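Local coordinates for DegV family protein (Thermus thermophilus, PDB 2DT8) that binds fatty acid, holding a palmitic acid molecule in the crystal, and also carries a zinc ion, at residues A[82-87]-A[111-116]. Residues are numbered along the deposited sequence; the frame is centred on the assembly and turned at random.
Sequences HVLSLH and TVVDTQ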
loop_
_atom_site.group_PDB
_atom_site.type_symbol
_atom_site.label_atom_id
_atom_site.label_comp_id
_atom_site.label_asym_id
_atom_site.label_seq_id
_atom_site.Cartn_x
_atom_site.Cartn_y
_atom_site.Cartn_z
ATOM N N HIS A 82 11.851 9.980 -19.398
ATOM C CA HIS A 82 11.800 8.666 -18.778
ATOM C C HIS A 82 10.652 8.588 -17.783
ATOM O O HIS A 82 10.258 9.604 -17.203
ATOM C CB HIS A 82 13.128 8.413 -18.045
ATOM C CG HIS A 82 13.387 6.975 -17.716
ATOM N ND1 HIS A 82 14.077 6.136 -18.563
ATOM C CD2 HIS A 82 13.045 6.226 -16.639
ATOM C CE1 HIS A 82 14.152 4.931 -18.022
ATOM N NE2 HIS A 82 13.534 4.959 -16.856
ATOM N N VAL A 83 10.130 7.378 -17.595
ATOM C CA VAL A 83 9.045 7.142 -16.653
ATOM C C VAL A 83 9.489 6.140 -15.596
ATOM O O VAL A 83 10.029 5.076 -15.916
ATOM C CB VAL A 83 7.794 6.564 -17.362
ATOM C CG1 VAL A 83 6.759 6.106 -16.324
ATOM C CG2 VAL A 83 7.168 7.618 -18.250
ATOM N N LEU A 84 9.294 6.500 -14.330
ATOM C CA LEU A 84 9.616 5.611 -13.224
ATOM C C LEU A 84 8.226 5.187 -12.741
ATOM O O LEU A 84 7.440 6.033 -12.298
ATOM C CB LEU A 84 10.391 6.372 -12.146
ATOM C CG LEU A 84 10.696 5.589 -10.872
ATOM C CD1 LEU A 84 11.443 4.303 -11.205
ATOM C CD2 LEU A 84 11.541 6.470 -9.946
ATOM N N SER A 85 7.933 3.892 -12.858
ATOM C CA SER A 85 6.622 3.317 -12.531
ATOM C C SER A 85 6.721 2.413 -11.296
ATOM O O SER A 85 7.322 1.338 -11.359
ATOM C CB SER A 85 6.155 2.515 -13.756
ATOM O OG SER A 85 4.740 2.503 -13.912
ATOM N N LEU A 86 6.132 2.853 -10.183
ATOM C CA LEU A 86 6.171 2.150 -8.893
ATOM C C LEU A 86 4.832 1.466 -8.611
ATOM O O LEU A 86 3.769 2.068 -8.686
ATOM C CB LEU A 86 6.490 3.133 -7.763
ATOM C CG LEU A 86 7.981 3.372 -7.516
ATOM C CD1 LEU A 86 8.656 3.841 -8.783
ATOM C CD2 LEU A 86 8.159 4.388 -6.401
ATOM N N HIS A 87 4.966 0.172 -8.267
ATOM C CA HIS A 87 3.755 -0.578 -7.992
ATOM C C HIS A 87 3.590 -1.634 -6.848
ATOM O O HIS A 87 4.568 -2.107 -6.284
ATOM C CB HIS A 87 3.461 -1.338 -9.301
ATOM C CG HIS A 87 3.222 -0.327 -10.391
ATOM N ND1 HIS A 87 2.090 0.415 -10.485
ATOM C CD2 HIS A 87 4.071 0.024 -11.448
ATOM C CE1 HIS A 87 2.256 1.194 -11.571
ATOM N NE2 HIS A 87 3.431 0.981 -12.168
ATOM N N THR A 111 11.076 2.480 -16.429
ATOM C CA THR A 111 11.612 1.578 -15.420
ATOM C C THR A 111 10.473 1.214 -14.491
ATOM O O THR A 111 9.891 2.081 -13.835
ATOM C CB THR A 111 12.733 2.234 -14.602
ATOM O OG1 THR A 111 13.802 2.618 -15.478
ATOM C CG2 THR A 111 13.266 1.260 -13.550
ATOM N N VAL A 112 10.142 -0.072 -14.443
ATOM C CA VAL A 112 9.066 -0.557 -13.590
ATOM C C VAL A 112 9.671 -1.139 -12.319
ATOM O O VAL A 112 10.555 -1.998 -12.380
ATOM C CB VAL A 112 8.253 -1.648 -14.313
ATOM C CG1 VAL A 112 7.163 -2.198 -13.391
ATOM C CG2 VAL A 112 7.645 -1.077 -15.591
ATOM N N VAL A 113 9.197 -0.665 -11.170
ATOM C CA VAL A 113 9.684 -1.122 -9.873
ATOM C C VAL A 113 8.607 -1.816 -9.039
ATOM O O VAL A 113 7.537 -1.245 -8.786
ATOM C CB VAL A 113 10.235 0.080 -9.047
ATOM C CG1 VAL A 113 10.726 -0.402 -7.689
ATOM C CG2 VAL A 113 11.364 0.787 -9.811
ATOM N N ASP A 114 8.899 -3.047 -8.626
ATOM C CA ASP A 114 8.017 -3.832 -7.769
ATOM C C ASP A 114 8.466 -3.436 -6.364
ATOM O O ASP A 114 9.565 -3.794 -5.930
ATOM C CB ASP A 114 8.258 -5.329 -8.011
ATOM C CG ASP A 114 7.374 -6.210 -7.151
ATOM O OD1 ASP A 114 6.861 -5.719 -6.132
ATOM O OD2 ASP A 114 7.210 -7.405 -7.481
ATOM N N THR A 115 7.623 -2.681 -5.661
ATOM C CA THR A 115 7.950 -2.202 -4.322
ATOM C C THR A 115 7.819 -3.241 -3.226
ATOM O O THR A 115 8.293 -3.021 -2.111
ATOM C CB THR A 115 7.039 -1.047 -3.898
ATOM O OG1 THR A 115 5.687 -1.527 -3.827
ATOM C CG2 THR A 115 7.139 0.121 -4.881
ATOM N N GLN A 116 7.169 -4.360 -3.532
ATOM C CA GLN A 116 6.921 -5.415 -2.543
ATOM C C GLN A 116 6.087 -4.873 -1.383
ATOM O O GLN A 116 6.135 -5.388 -0.265
ATOM C CB GLN A 116 8.228 -6.014 -2.008
ATOM C CG GLN A 116 9.000 -6.819 -3.055
ATOM C CD GLN A 116 10.109 -7.640 -2.442
ATOM O OE1 GLN A 116 10.729 -7.224 -1.477
ATOM N NE2 GLN A 116 10.372 -8.813 -3.014
#
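NE2 of H82 and OG1 of T111 share a hydrogen bond of 2.7 Å, the two side chains crossing at a slant, with the hydroxyl at the ring edge near its plane. With CG anti to the backbone N (chi1 -163°), the H82 ring swings across to the neighbouring strand. At the other end, the carbonyl oxygen of H87 takes two donors from T115: OG1 at 2.8 Å, from above the carbonyl plane, and the backbone N at 3.2 Å, within it. An alanine in place of T115 would probably leave that oxygen with the amide as its one partner from 111-116, deprive A117 N of its bond to OG1 and open a gap against L86 where CG2 packs. Between these ends run three nearly straight backbone bonds, T111 N to V83 O, S85 N to T111 O and V113 N to S85 O, and a more bent fourth, H87 N to V113 O at 3.0 Å. This is the parallel pairing of a beta-alpha-beta unit, crossing over through helix 95-103. On the face shared by L84, L86, T111 and V113, CD1 of L84 touches CG2 of V113 at 3.8 Å, and CD1 of L86 lies alongside CB of V113; helices 139-151 and 120-135 pack over this side. On the other, S85 OG hydrogen-bonds H87 NE2 in the ring plane and also Y73 OH, while D8 OD2 bonds ND1, fixing the ring's rotation.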